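Local coordinates for VP5 (PDB 6QGL), which is an envelope protein of a haloarchaeal pleomorphic virus and probably drives fusion of the viral membrane with that of the host cell, at residues L26-V31 against F119-N124; G74-A79 against D240-N245; S106-Y111 against N245-I250; Y111-R116 against M175-N180. One frame throughout, in Å; residues are numbered along the deposited sequence.

Interaction 1 (L26-V31 against F119-N124); sequences LREFEV and FYKSWN
Phe119 O is the best-held polar atom where residues 26-31 meet helix residues 119-124, gripped by two donors of its own helix. Ser122 OG turns back to Phe119 O at 3.0 Å, in the carbonyl plane and on a lone pair, and Trp123 N adds a weak backbone bond. Lys121 NZ, which carries the polar link between the segments, is held more loosely, by two partners. Lys121 NZ gives a weak hydrogen bond to Phe29 O at 3.3 Å. A long salt bridge of 3.7 Å joins Lys121 NZ to Glu28 OE2. The first torsion of Lys121 lies away from any staggered position (chi1 -103°), and the chain then bends at chi3 (77°) to bring NZ to the carbonyl of Phe29. Glu28 has CG anti to its backbone N and an extended chain beyond; the two side chains cross at about a right angle, and the ammonium lies alongside Glu28, near both CG and OE2. Charge attraction at such a length, on the exposed side, is probably modest.

Farther along, Val31 points toward the helix and supplies the apolar half of the contact. Its CG1 methyl lies 3.8 Å from Lys121 CB and settles against the helix backbone, 3.7 Å from Lys121 C. Phe29 sends its ring instead to Thr64 and Met65 of helix 43-66, while the side-chain amide of Asn118 bonds both Phe29 N and Arg27 O. The whole is an irregular segment, at the end of a span predicted to cross the membrane, running along helix 97-140 of the N-terminal helical bundle.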
loop_
_atom_site.group_PDB
_atom_site.type_symbol
_atom_site.label_atom_id
_atom_site.label_comp_id
_atom_site.label_asym_id
_atom_site.label_seq_id
_atom_site.Cartn_x
_atom_site.Cartn_y
_atom_site.Cartn_z
ATOM N N LEU A 26 -12.527 2.448 2.832
ATOM C CA LEU A 26 -13.818 1.848 3.179
ATOM C C LEU A 26 -14.160 1.857 4.668
ATOM O O LEU A 26 -15.324 1.642 5.009
ATOM C CB LEU A 26 -13.900 0.409 2.623
ATOM C CG LEU A 26 -13.604 0.238 1.126
ATOM C CD1 LEU A 26 -13.314 -1.199 0.790
ATOM C CD2 LEU A 26 -14.737 0.773 0.265
ATOM N N ARG A 27 -13.169 2.074 5.552
ATOM C CA ARG A 27 -13.378 2.056 7.010
ATOM C C ARG A 27 -12.404 2.983 7.717
ATOM O O ARG A 27 -11.408 3.380 7.117
ATOM C CB ARG A 27 -13.142 0.637 7.565
ATOM C CG ARG A 27 -14.045 -0.434 6.996
ATOM C CD ARG A 27 -13.611 -1.838 7.350
ATOM N NE ARG A 27 -12.336 -2.200 6.737
ATOM C CZ ARG A 27 -12.189 -2.710 5.519
ATOM N NH1 ARG A 27 -13.247 -2.912 4.741
ATOM N NH2 ARG A 27 -10.984 -3.020 5.069
ATOM N N GLU A 28 -12.656 3.272 9.014
ATOM C CA GLU A 28 -11.753 4.068 9.840
ATOM C C GLU A 28 -10.467 3.248 9.979
ATOM O O GLU A 28 -10.515 2.086 10.396
ATOM C CB GLU A 28 -12.376 4.380 11.212
ATOM C CG GLU A 28 -11.459 5.189 12.119
ATOM C CD GLU A 28 -12.050 5.765 13.394
ATOM O OE1 GLU A 28 -13.237 5.494 13.694
ATOM O OE2 GLU A 28 -11.315 6.496 14.096
ATOM N N PHE A 29 -9.345 3.829 9.541
ATOM C CA PHE A 29 -8.045 3.170 9.545
ATOM C C PHE A 29 -7.143 3.706 10.648
ATOM O O PHE A 29 -6.951 4.920 10.761
ATOM C CB PHE A 29 -7.382 3.301 8.160
ATOM C CG PHE A 29 -6.005 2.694 8.033
ATOM C CD1 PHE A 29 -5.846 1.330 7.817
ATOM C CD2 PHE A 29 -4.867 3.489 8.108
ATOM C CE1 PHE A 29 -4.573 0.769 7.699
ATOM C CE2 PHE A 29 -3.593 2.927 7.994
ATOM C CZ PHE A 29 -3.454 1.571 7.791
ATOM N N GLU A 30 -6.588 2.791 11.454
ATOM C CA GLU A 30 -5.677 3.139 12.541
ATOM C C GLU A 30 -4.256 3.246 12.016
ATOM O O GLU A 30 -3.795 2.358 11.290
ATOM C CB GLU A 30 -5.780 2.140 13.701
ATOM C CG GLU A 30 -6.944 2.437 14.633
ATOM C CD GLU A 30 -7.014 1.625 15.913
ATOM O OE1 GLU A 30 -5.962 1.424 16.561
ATOM O OE2 GLU A 30 -8.137 1.207 16.281
ATOM N N VAL A 31 -3.580 4.355 12.351
ATOM C CA VAL A 31 -2.209 4.630 11.910
ATOM C C VAL A 31 -1.185 3.746 12.633
ATOM O O VAL A 31 -1.409 3.334 13.777
ATOM C CB VAL A 31 -1.819 6.140 11.964
ATOM C CG1 VAL A 31 -2.788 6.994 11.154
ATOM C CG2 VAL A 31 -1.699 6.660 13.401
ATOM N N PHE A 119 -6.495 9.533 5.436
ATOM C CA PHE A 119 -5.407 10.027 4.604
ATOM C C PHE A 119 -4.560 11.068 5.353
ATOM O O PHE A 119 -3.341 10.904 5.428
ATOM C CB PHE A 119 -5.960 10.579 3.277
ATOM C CG PHE A 119 -4.928 11.147 2.337
ATOM C CD1 PHE A 119 -4.038 10.314 1.668
ATOM C CD2 PHE A 119 -4.861 12.515 2.100
ATOM C CE1 PHE A 119 -3.077 10.844 0.804
ATOM C CE2 PHE A 119 -3.909 13.042 1.224
ATOM C CZ PHE A 119 -3.027 12.202 0.579
ATOM N N TYR A 120 -5.203 12.103 5.941
ATOM C CA TYR A 120 -4.493 13.144 6.695
ATOM C C TYR A 120 -3.896 12.627 7.997
ATOM O O TYR A 120 -2.853 13.129 8.417
ATOM C CB TYR A 120 -5.374 14.377 6.953
ATOM C CG TYR A 120 -5.968 15.012 5.717
ATOM C CD1 TYR A 120 -5.215 15.173 4.557
ATOM C CD2 TYR A 120 -7.268 15.508 5.727
ATOM C CE1 TYR A 120 -5.760 15.757 3.418
ATOM C CE2 TYR A 120 -7.822 16.099 4.595
ATOM C CZ TYR A 120 -7.062 16.225 3.445
ATOM O OH TYR A 120 -7.608 16.804 2.331
ATOM N N LYS A 121 -4.536 11.615 8.625
ATOM C CA LYS A 121 -4.043 10.987 9.853
ATOM C C LYS A 121 -2.687 10.326 9.610
ATOM O O LYS A 121 -1.797 10.476 10.446
ATOM C CB LYS A 121 -5.050 9.967 10.411
ATOM C CG LYS A 121 -5.835 10.475 11.616
ATOM C CD LYS A 121 -7.114 9.682 11.883
ATOM C CE LYS A 121 -6.923 8.335 12.544
ATOM N NZ LYS A 121 -8.161 7.513 12.461
ATOM N N SER A 122 -2.520 9.629 8.457
ATOM C CA SER A 122 -1.263 8.961 8.103
ATOM C C SER A 122 -0.143 9.957 7.782
ATOM O O SER A 122 1.018 9.665 8.080
ATOM C CB SER A 122 -1.460 7.945 6.980
ATOM O OG SER A 122 -1.497 8.544 5.697
ATOM N N TRP A 123 -0.491 11.139 7.215
ATOM C CA TRP A 123 0.472 12.211 6.940
ATOM C C TRP A 123 0.960 12.751 8.280
ATOM O O TRP A 123 2.166 12.852 8.494
ATOM C CB TRP A 123 -0.156 13.345 6.101
ATOM C CG TRP A 123 0.628 14.628 6.138
ATOM C CD1 TRP A 123 0.383 15.717 6.925
ATOM C CD2 TRP A 123 1.832 14.918 5.416
ATOM N NE1 TRP A 123 1.349 16.675 6.722
ATOM C CE2 TRP A 123 2.237 16.223 5.782
ATOM C CE3 TRP A 123 2.592 14.213 4.466
ATOM C CZ2 TRP A 123 3.379 16.829 5.249
ATOM C CZ3 TRP A 123 3.718 14.820 3.933
ATOM C CH2 TRP A 123 4.107 16.106 4.333
ATOM N N ASN A 124 0.012 13.067 9.189
ATOM C CA ASN A 124 0.277 13.576 10.532
ATOM C C ASN A 124 1.219 12.675 11.303
ATOM O O ASN A 124 2.148 13.185 11.927
ATOM C CB ASN A 124 -1.028 13.783 11.300
ATOM C CG ASN A 124 -1.807 15.008 10.861
ATOM O OD1 ASN A 124 -1.384 15.798 10.002
ATOM N ND2 ASN A 124 -2.967 15.201 11.460
#

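Interaction 2 (G74-A79 against D240-N245); sequences GVEHTA and DTVFQN
Helices 73-92 and 229-257 run side by side in the N-terminal helical bundle, their segments 74-79 and 240-245 running in the same sense, inclined by 29° (signed crossing angle -29°) and 9.1 Å apart between axes. The Glu76 side chain reaches across to the other helix. Its CB rests 3.8 Å from Val242 CG1. With CG anti to the backbone N and the rest of the chain extended, Glu76 CG passes 4.1 Å from Val242 O, also touching Val246 one turn on. The carboxylate carbon of Glu76, CD, then lies 4.0 Å from Asn245 CB, and at the tip Glu76 OE2 accepts a hydrogen bond of 3.3 Å from Asn245 ND2. That bond is fairly straight at the hydrogen (163°), and OE2 lies almost in the amide plane of Asn245, yet the amide meets the oxygen from above the carboxylate plane. The two flat groups stand nearly perpendicular, 83° apart. Asn245 has CG anti to its carbonyl carbon, which brings its amide to the glutamate at the partly exposed margin of the contact.

Inside this polar margin the surface is apolar and buried. Val75, with CG1 anti to the backbone N, pushes that methyl between two residues of the facing helix, and Ala79 adds a looser touch one turn later. The CZ end of the Phe243 ring meets Val75 CG1 obliquely. Phe243 also packs on Glu112 of helix 97-140, whose Tyr111 covers Val75 and Ala79. The Val75 CG1 methyl ends 3.6 Å from Phe243 CZ and 3.9 Å from Val242 CG1.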
loop_
_atom_site.group_PDB
_atom_site.type_symbol
_atom_site.label_atom_id
_atom_site.label_comp_id
_atom_site.label_asym_id
_atom_site.label_seq_id
_atom_site.Cartn_x
_atom_site.Cartn_y
_atom_site.Cartn_z
ATOM N N GLY A 74 -12.938 3.518 -7.672
ATOM C CA GLY A 74 -13.727 2.629 -6.832
ATOM C C GLY A 74 -14.333 3.354 -5.647
ATOM O O GLY A 74 -15.380 2.943 -5.143
ATOM N N VAL A 75 -13.666 4.437 -5.184
ATOM C CA VAL A 75 -14.128 5.293 -4.085
ATOM C C VAL A 75 -15.364 6.045 -4.591
ATOM O O VAL A 75 -16.342 6.175 -3.855
ATOM C CB VAL A 75 -13.006 6.246 -3.578
ATOM C CG1 VAL A 75 -13.533 7.267 -2.573
ATOM C CG2 VAL A 75 -11.853 5.456 -2.973
ATOM N N GLU A 76 -15.323 6.480 -5.870
ATOM C CA GLU A 76 -16.403 7.152 -6.593
ATOM C C GLU A 76 -17.608 6.204 -6.694
ATOM O O GLU A 76 -18.736 6.633 -6.459
ATOM C CB GLU A 76 -15.903 7.570 -7.990
ATOM C CG GLU A 76 -16.799 8.532 -8.750
ATOM C CD GLU A 76 -16.250 8.947 -10.100
ATOM O OE1 GLU A 76 -16.753 8.436 -11.127
ATOM O OE2 GLU A 76 -15.308 9.773 -10.134
ATOM N N HIS A 77 -17.350 4.908 -6.995
ATOM C CA HIS A 77 -18.351 3.842 -7.101
ATOM C C HIS A 77 -19.024 3.612 -5.741
ATOM O O HIS A 77 -20.252 3.582 -5.674
ATOM C CB HIS A 77 -17.697 2.547 -7.624
ATOM C CG HIS A 77 -18.655 1.428 -7.906
ATOM N ND1 HIS A 77 -19.513 1.468 -8.994
ATOM C CD2 HIS A 77 -18.835 0.257 -7.253
ATOM C CE1 HIS A 77 -20.196 0.335 -8.955
ATOM N NE2 HIS A 77 -19.821 -0.427 -7.927
ATOM N N THR A 78 -18.212 3.494 -4.665
ATOM C CA THR A 78 -18.650 3.301 -3.274
ATOM C C THR A 78 -19.512 4.485 -2.822
ATOM O O THR A 78 -20.561 4.276 -2.206
ATOM C CB THR A 78 -17.426 3.109 -2.343
ATOM O OG1 THR A 78 -16.579 2.088 -2.867
ATOM C CG2 THR A 78 -17.816 2.750 -0.910
ATOM N N ALA A 79 -19.070 5.718 -3.141
ATOM C CA ALA A 79 -19.771 6.950 -2.788
ATOM C C ALA A 79 -21.106 7.076 -3.522
ATOM O O ALA A 79 -22.068 7.561 -2.927
ATOM C CB ALA A 79 -18.893 8.155 -3.065
ATOM N N ASP A 240 -10.085 14.894 -4.452
ATOM C CA ASP A 240 -10.939 16.055 -4.720
ATOM C C ASP A 240 -11.771 15.815 -5.974
ATOM O O ASP A 240 -12.976 16.070 -5.950
ATOM C CB ASP A 240 -10.104 17.345 -4.881
ATOM C CG ASP A 240 -9.440 17.868 -3.626
ATOM O OD1 ASP A 240 -9.816 17.430 -2.531
ATOM O OD2 ASP A 240 -8.545 18.726 -3.744
ATOM N N THR A 241 -11.130 15.293 -7.047
ATOM C CA THR A 241 -11.766 14.980 -8.325
ATOM C C THR A 241 -12.914 13.995 -8.117
ATOM O O THR A 241 -14.033 14.261 -8.554
ATOM C CB THR A 241 -10.716 14.450 -9.336
ATOM O OG1 THR A 241 -9.657 15.399 -9.466
ATOM C CG2 THR A 241 -11.311 14.158 -10.706
ATOM N N VAL A 242 -12.628 12.882 -7.431
ATOM C CA VAL A 242 -13.554 11.797 -7.128
ATOM C C VAL A 242 -14.788 12.300 -6.370
ATOM O O VAL A 242 -15.897 12.053 -6.834
ATOM C CB VAL A 242 -12.806 10.635 -6.414
ATOM C CG1 VAL A 242 -13.753 9.717 -5.648
ATOM C CG2 VAL A 242 -11.977 9.839 -7.413
ATOM N N PHE A 243 -14.612 13.044 -5.263
ATOM C CA PHE A 243 -15.758 13.530 -4.494
ATOM C C PHE A 243 -16.510 14.698 -5.163
ATOM O O PHE A 243 -17.701 14.880 -4.889
ATOM C CB PHE A 243 -15.364 13.851 -3.057
ATOM C CG PHE A 243 -14.992 12.621 -2.258
ATOM C CD1 PHE A 243 -15.952 11.671 -1.918
ATOM C CD2 PHE A 243 -13.682 12.409 -1.853
ATOM C CE1 PHE A 243 -15.602 10.535 -1.182
ATOM C CE2 PHE A 243 -13.336 11.277 -1.108
ATOM C CZ PHE A 243 -14.294 10.346 -0.782
ATOM N N GLN A 244 -15.850 15.431 -6.084
ATOM C CA GLN A 244 -16.515 16.489 -6.845
ATOM C C GLN A 244 -17.447 15.822 -7.859
ATOM O O GLN A 244 -18.610 16.216 -7.974
ATOM C CB GLN A 244 -15.496 17.410 -7.550
ATOM C CG GLN A 244 -16.154 18.569 -8.319
ATOM C CD GLN A 244 -15.247 19.735 -8.627
ATOM O OE1 GLN A 244 -14.034 19.724 -8.366
ATOM N NE2 GLN A 244 -15.829 20.779 -9.204
ATOM N N ASN A 245 -16.935 14.776 -8.551
ATOM C CA ASN A 245 -17.666 13.988 -9.542
ATOM C C ASN A 245 -18.893 13.302 -8.944
ATOM O O ASN A 245 -19.918 13.247 -9.613
ATOM C CB ASN A 245 -16.753 12.956 -10.216
ATOM C CG ASN A 245 -15.672 13.520 -11.116
ATOM O OD1 ASN A 245 -15.702 14.676 -11.559
ATOM N ND2 ASN A 245 -14.676 12.699 -11.408
#

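Interaction 3 (S106-Y111 against N245-I250); sequences SAIDSY and NVRNGI
Helices 97-140 and 229-257 pack antiparallel in the N-terminal helical bundle, the directions of segments 106-111 and 245-250 lying 174° apart. Their axes stay 10.9 Å from each other, a wide spacing bridged mainly by long side chains. The close-packed part centres on Ile108, which is buried and points toward the other helix. Its CG1 is anti to the carbonyl carbon and its chi2 is near anti (155°), which together send Ile108 CD1 out to meet Ile250 CD1 tip to tip. The same methyl, Ile108 CD1, lies 3.8 Å from Val246 CG1, the two residues sliding past each other in opposite directions. Ile250 carries this apolar patch on to Ala83 of helix 73-92 and Ala104 of helix 97-140.

Toward the partly exposed side the packing gives way to charge. Arg247, bent at chi2, runs back across the gap and lays its guanidinium beside Ile108, while Asp109 comes in at about a right angle. Asp109 OD1 and Arg247 NH2 form a salt bridge, but they are modelled too close together for either position to be trusted. Arg247 NH1 has a second acid in Glu112, which lies about one turn on from Asp109 in helix 97-140, so the arginine probably offsets two negative charges along that helix. Pro176, from the turn of a neighbouring hairpin, touches both Asp109 and Arg247. The Ile108 CG2 methyl sits over one face of the guanidinium, offset toward its rim, 3.7 Å from Arg247 CZ.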
loop_
_atom_site.group_PDB
_atom_site.type_symbol
_atom_site.label_atom_id
_atom_site.label_comp_id
_atom_site.label_asym_id
_atom_site.label_seq_id
_atom_site.Cartn_x
_atom_site.Cartn_y
_atom_site.Cartn_z
ATOM N N SER A 106 -25.483 13.727 2.729
ATOM C CA SER A 106 -25.104 13.399 4.109
ATOM C C SER A 106 -24.322 12.087 4.109
ATOM O O SER A 106 -23.401 11.929 4.908
ATOM C CB SER A 106 -26.324 13.290 5.013
ATOM O OG SER A 106 -26.922 14.560 5.212
ATOM N N ALA A 107 -24.664 11.165 3.183
ATOM C CA ALA A 107 -23.966 9.893 3.008
ATOM C C ALA A 107 -22.563 10.157 2.453
ATOM O O ALA A 107 -21.600 9.597 2.981
ATOM C CB ALA A 107 -24.748 8.985 2.077
ATOM N N ILE A 108 -22.442 11.049 1.438
ATOM C CA ILE A 108 -21.158 11.448 0.846
ATOM C C ILE A 108 -20.299 12.140 1.915
ATOM O O ILE A 108 -19.127 11.802 2.041
ATOM C CB ILE A 108 -21.301 12.324 -0.449
ATOM C CG1 ILE A 108 -22.214 11.652 -1.496
ATOM C CG2 ILE A 108 -19.918 12.624 -1.076
ATOM C CD1 ILE A 108 -22.879 12.623 -2.466
ATOM N N ASP A 109 -20.890 13.064 2.704
ATOM C CA ASP A 109 -20.182 13.795 3.762
ATOM C C ASP A 109 -19.507 12.870 4.761
ATOM O O ASP A 109 -18.327 13.054 5.033
ATOM C CB ASP A 109 -21.111 14.790 4.486
ATOM C CG ASP A 109 -21.542 15.993 3.672
ATOM O OD1 ASP A 109 -20.945 16.246 2.636
ATOM O OD2 ASP A 109 -22.469 16.686 4.092
ATOM N N SER A 110 -20.236 11.860 5.271
ATOM C CA SER A 110 -19.698 10.888 6.219
ATOM C C SER A 110 -18.628 10.010 5.570
ATOM O O SER A 110 -17.634 9.702 6.223
ATOM C CB SER A 110 -20.807 10.022 6.798
ATOM O OG SER A 110 -21.412 9.251 5.777
ATOM N N TYR A 111 -18.817 9.627 4.291
ATOM C CA TYR A 111 -17.866 8.788 3.566
ATOM C C TYR A 111 -16.574 9.538 3.263
ATOM O O TYR A 111 -15.498 9.004 3.528
ATOM C CB TYR A 111 -18.511 8.159 2.316
ATOM C CG TYR A 111 -17.638 7.205 1.519
ATOM C CD1 TYR A 111 -16.817 6.270 2.155
ATOM C CD2 TYR A 111 -17.480 7.368 0.149
ATOM C CE1 TYR A 111 -15.959 5.443 1.431
ATOM C CE2 TYR A 111 -16.612 6.556 -0.586
ATOM C CZ TYR A 111 -15.868 5.579 0.057
ATOM O OH TYR A 111 -15.004 4.781 -0.653
ATOM N N ASN A 245 -16.935 14.776 -8.551
ATOM C CA ASN A 245 -17.666 13.988 -9.542
ATOM C C ASN A 245 -18.893 13.302 -8.944
ATOM O O ASN A 245 -19.918 13.247 -9.613
ATOM C CB ASN A 245 -16.753 12.956 -10.216
ATOM C CG ASN A 245 -15.672 13.520 -11.116
ATOM O OD1 ASN A 245 -15.702 14.676 -11.559
ATOM N ND2 ASN A 245 -14.676 12.699 -11.408
ATOM N N VAL A 246 -18.791 12.790 -7.692
ATOM C CA VAL A 246 -19.891 12.116 -6.985
ATOM C C VAL A 246 -21.008 13.113 -6.679
ATOM O O VAL A 246 -22.160 12.834 -6.999
ATOM C CB VAL A 246 -19.429 11.351 -5.710
ATOM C CG1 VAL A 246 -20.610 10.759 -4.954
ATOM C CG2 VAL A 246 -18.440 10.255 -6.056
ATOM N N ARG A 247 -20.662 14.268 -6.083
ATOM C CA ARG A 247 -21.623 15.306 -5.714
ATOM C C ARG A 247 -22.331 15.926 -6.910
ATOM O O ARG A 247 -23.548 16.118 -6.865
ATOM C CB ARG A 247 -20.955 16.387 -4.865
ATOM C CG ARG A 247 -20.625 15.908 -3.485
ATOM C CD ARG A 247 -20.721 17.043 -2.490
ATOM N NE ARG A 247 -20.764 16.497 -1.143
ATOM C CZ ARG A 247 -19.675 16.248 -0.438
ATOM N NH1 ARG A 247 -18.479 16.529 -0.930
ATOM N NH2 ARG A 247 -19.760 15.646 0.725
ATOM N N ASN A 248 -21.572 16.235 -7.977
ATOM C CA ASN A 248 -22.116 16.799 -9.213
ATOM C C ASN A 248 -22.976 15.751 -9.921
ATOM O O ASN A 248 -24.047 16.077 -10.445
ATOM C CB ASN A 248 -20.973 17.268 -10.144
ATOM C CG ASN A 248 -20.188 18.483 -9.680
ATOM O OD1 ASN A 248 -20.636 19.286 -8.853
ATOM N ND2 ASN A 248 -18.997 18.659 -10.231
ATOM N N GLY A 249 -22.495 14.506 -9.898
ATOM C CA GLY A 249 -23.143 13.351 -10.500
ATOM C C GLY A 249 -24.450 12.992 -9.839
ATOM O O GLY A 249 -25.414 12.683 -10.530
ATOM N N ILE A 250 -24.493 13.057 -8.493
ATOM C CA ILE A 250 -25.690 12.767 -7.697
ATOM C C ILE A 250 -26.708 13.897 -7.857
ATOM O O ILE A 250 -27.914 13.637 -7.817
ATOM C CB ILE A 250 -25.339 12.409 -6.223
ATOM C CG1 ILE A 250 -24.720 11.005 -6.190
ATOM C CG2 ILE A 250 -26.555 12.482 -5.278
ATOM C CD1 ILE A 250 -24.003 10.698 -5.045
#

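Interaction 4 (Y111-R116 against M175-N180); sequences YETTVR and MPDGTN
Three torsions shape the meeting of residues 111-116 with the turn 175-180. Thr113 holds CG2 anti to its backbone N and OG1 beside that N (chi1 -58°), Met175 bends back at chi2 (-59°), and Asp177 keeps CG in the crowded position between its backbone N and carbonyl carbon (chi1 66°). Thr113 thus sits in the crook of the turn. Its OG1, hydrogen-bonded to Asp109 O, lies 3.4 Å from Pro176 CD, and its CG2 methyl lies 3.9 Å from Met175 CB and 3.5 Å from Asp177 OD2. Asp177 OD1 is held within the turn, taking a bond of 2.7 Å from Thr179 OG1 and a weak one from Thr179 N. The Pro176 ring crosses Glu112 at about a right angle, Pro176 CG coming 3.6 Å from Glu112 CD. Arg116 grips Glu112 OE2 side-on with two nitrogens, NE at 2.8 Å on the anti lone pair and NH2 at 3.1 Å from above the carboxylate plane, while the Met175 CE methyl touches Arg116 CB at 3.9 Å.

Met175-Gly178 is a type I turn, which Gly178, at positive phi, continues into a G1 beta bulge. The turn joins strands 166-174 and 180-189 and lies against helix 97-140, whose Glu112 and Arg116 reach on to Arg247 and Asp240 of helix 229-257.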
loop_
_atom_site.group_PDB
_atom_site.type_symbol
_atom_site.label_atom_id
_atom_site.label_comp_id
_atom_site.label_asym_id
_atom_site.label_seq_id
_atom_site.Cartn_x
_atom_site.Cartn_y
_atom_site.Cartn_z
ATOM N N TYR A 111 -18.817 9.627 4.291
ATOM C CA TYR A 111 -17.866 8.788 3.566
ATOM C C TYR A 111 -16.574 9.538 3.263
ATOM O O TYR A 111 -15.498 9.004 3.528
ATOM C CB TYR A 111 -18.511 8.159 2.316
ATOM C CG TYR A 111 -17.638 7.205 1.519
ATOM C CD1 TYR A 111 -16.817 6.270 2.155
ATOM C CD2 TYR A 111 -17.480 7.368 0.149
ATOM C CE1 TYR A 111 -15.959 5.443 1.431
ATOM C CE2 TYR A 111 -16.612 6.556 -0.586
ATOM C CZ TYR A 111 -15.868 5.579 0.057
ATOM O OH TYR A 111 -15.004 4.781 -0.653
ATOM N N GLU A 112 -16.680 10.783 2.754
ATOM C CA GLU A 112 -15.538 11.645 2.434
ATOM C C GLU A 112 -14.727 11.968 3.685
ATOM O O GLU A 112 -13.500 11.932 3.620
ATOM C CB GLU A 112 -15.990 12.931 1.725
ATOM C CG GLU A 112 -14.838 13.791 1.213
ATOM C CD GLU A 112 -15.197 14.992 0.361
ATOM O OE1 GLU A 112 -16.349 15.053 -0.123
ATOM O OE2 GLU A 112 -14.324 15.871 0.170
ATOM N N THR A 113 -15.411 12.262 4.818
ATOM C CA THR A 113 -14.769 12.573 6.096
ATOM C C THR A 113 -13.889 11.406 6.527
ATOM O O THR A 113 -12.740 11.631 6.872
ATOM C CB THR A 113 -15.802 12.994 7.156
ATOM O OG1 THR A 113 -16.523 14.123 6.668
ATOM C CG2 THR A 113 -15.164 13.358 8.495
ATOM N N THR A 114 -14.400 10.168 6.433
ATOM C CA THR A 114 -13.670 8.953 6.790
ATOM C C THR A 114 -12.406 8.792 5.937
ATOM O O THR A 114 -11.323 8.641 6.498
ATOM C CB THR A 114 -14.615 7.742 6.738
ATOM O OG1 THR A 114 -15.714 7.997 7.610
ATOM C CG2 THR A 114 -13.940 6.442 7.141
ATOM N N VAL A 115 -12.547 8.867 4.597
ATOM C CA VAL A 115 -11.459 8.727 3.624
ATOM C C VAL A 115 -10.402 9.817 3.835
ATOM O O VAL A 115 -9.217 9.495 3.948
ATOM C CB VAL A 115 -11.999 8.660 2.158
ATOM C CG1 VAL A 115 -10.864 8.646 1.140
ATOM C CG2 VAL A 115 -12.900 7.450 1.956
ATOM N N ARG A 116 -10.835 11.092 3.935
ATOM C CA ARG A 116 -9.931 12.224 4.148
ATOM C C ARG A 116 -9.225 12.161 5.489
ATOM O O ARG A 116 -8.007 12.327 5.522
ATOM C CB ARG A 116 -10.646 13.564 3.979
ATOM C CG ARG A 116 -10.941 13.897 2.538
ATOM C CD ARG A 116 -11.130 15.384 2.352
ATOM N NE ARG A 116 -11.695 15.655 1.039
ATOM C CZ ARG A 116 -10.988 15.894 -0.060
ATOM N NH1 ARG A 116 -9.659 15.937 -0.008
ATOM N NH2 ARG A 116 -11.600 16.100 -1.213
ATOM N N MET A 175 -14.033 19.510 7.296
ATOM C CA MET A 175 -14.563 18.219 6.871
ATOM C C MET A 175 -16.010 18.380 6.393
ATOM O O MET A 175 -16.733 19.216 6.944
ATOM C CB MET A 175 -14.424 17.153 7.979
ATOM C CG MET A 175 -12.990 16.666 8.183
ATOM S SD MET A 175 -12.241 15.940 6.695
ATOM C CE MET A 175 -10.629 15.561 7.296
ATOM N N PRO A 176 -16.439 17.637 5.344
ATOM C CA PRO A 176 -17.806 17.817 4.821
ATOM C C PRO A 176 -18.947 17.581 5.804
ATOM O O PRO A 176 -20.044 18.075 5.558
ATOM C CB PRO A 176 -17.876 16.830 3.657
ATOM C CG PRO A 176 -16.476 16.551 3.296
ATOM C CD PRO A 176 -15.694 16.634 4.557
ATOM N N ASP A 177 -18.705 16.851 6.913
ATOM C CA ASP A 177 -19.743 16.574 7.911
ATOM C C ASP A 177 -19.941 17.729 8.921
ATOM O O ASP A 177 -20.702 17.584 9.880
ATOM C CB ASP A 177 -19.486 15.224 8.608
ATOM C CG ASP A 177 -18.234 15.149 9.460
ATOM O OD1 ASP A 177 -17.365 16.040 9.324
ATOM O OD2 ASP A 177 -18.113 14.190 10.248
ATOM N N GLY A 178 -19.279 18.860 8.670
ATOM C CA GLY A 178 -19.368 20.055 9.502
ATOM C C GLY A 178 -18.324 20.169 10.593
ATOM O O GLY A 178 -18.245 21.207 11.254
ATOM N N THR A 179 -17.519 19.107 10.792
ATOM C CA THR A 179 -16.466 19.064 11.812
ATOM C C THR A 179 -15.141 19.612 11.275
ATOM O O THR A 179 -14.955 19.704 10.060
ATOM C CB THR A 179 -16.280 17.634 12.369
ATOM O OG1 THR A 179 -15.754 16.778 11.354
ATOM C CG2 THR A 179 -17.555 17.050 12.968
ATOM N N ASN A 180 -14.218 19.955 12.189
ATOM C CA ASN A 180 -12.884 20.442 11.844
ATOM C C ASN A 180 -11.842 19.389 12.173
ATOM O O ASN A 180 -11.936 18.731 13.213
ATOM C CB ASN A 180 -12.554 21.747 12.585
ATOM C CG ASN A 180 -13.429 22.935 12.258
ATOM O OD1 ASN A 180 -13.706 23.770 13.123
ATOM N ND2 ASN A 180 -13.877 23.064 11.010
#

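How the interactions relate
From the N terminus, the loop begun at 26-31 closes at 119-124 on helix 97-140, and by then the first segments of the other three interactions have gone by. Interaction 1 therefore crosses all of them. Interaction 4 closes next, where the hairpin turn 175-180 returns to residues 111-116. Helix 229-257 then closes interaction 2 with 240-245 and interaction 3 with 245-250; these two cross and share Asn245, and both enclose interaction 4. Tyr111 belongs to the segments of interactions 3 and 4, and its ring packs on helix 73-92. Together the contacts tie the N-terminal segment, helices 73-92, 97-140 and 229-257, and the hairpin 166-189.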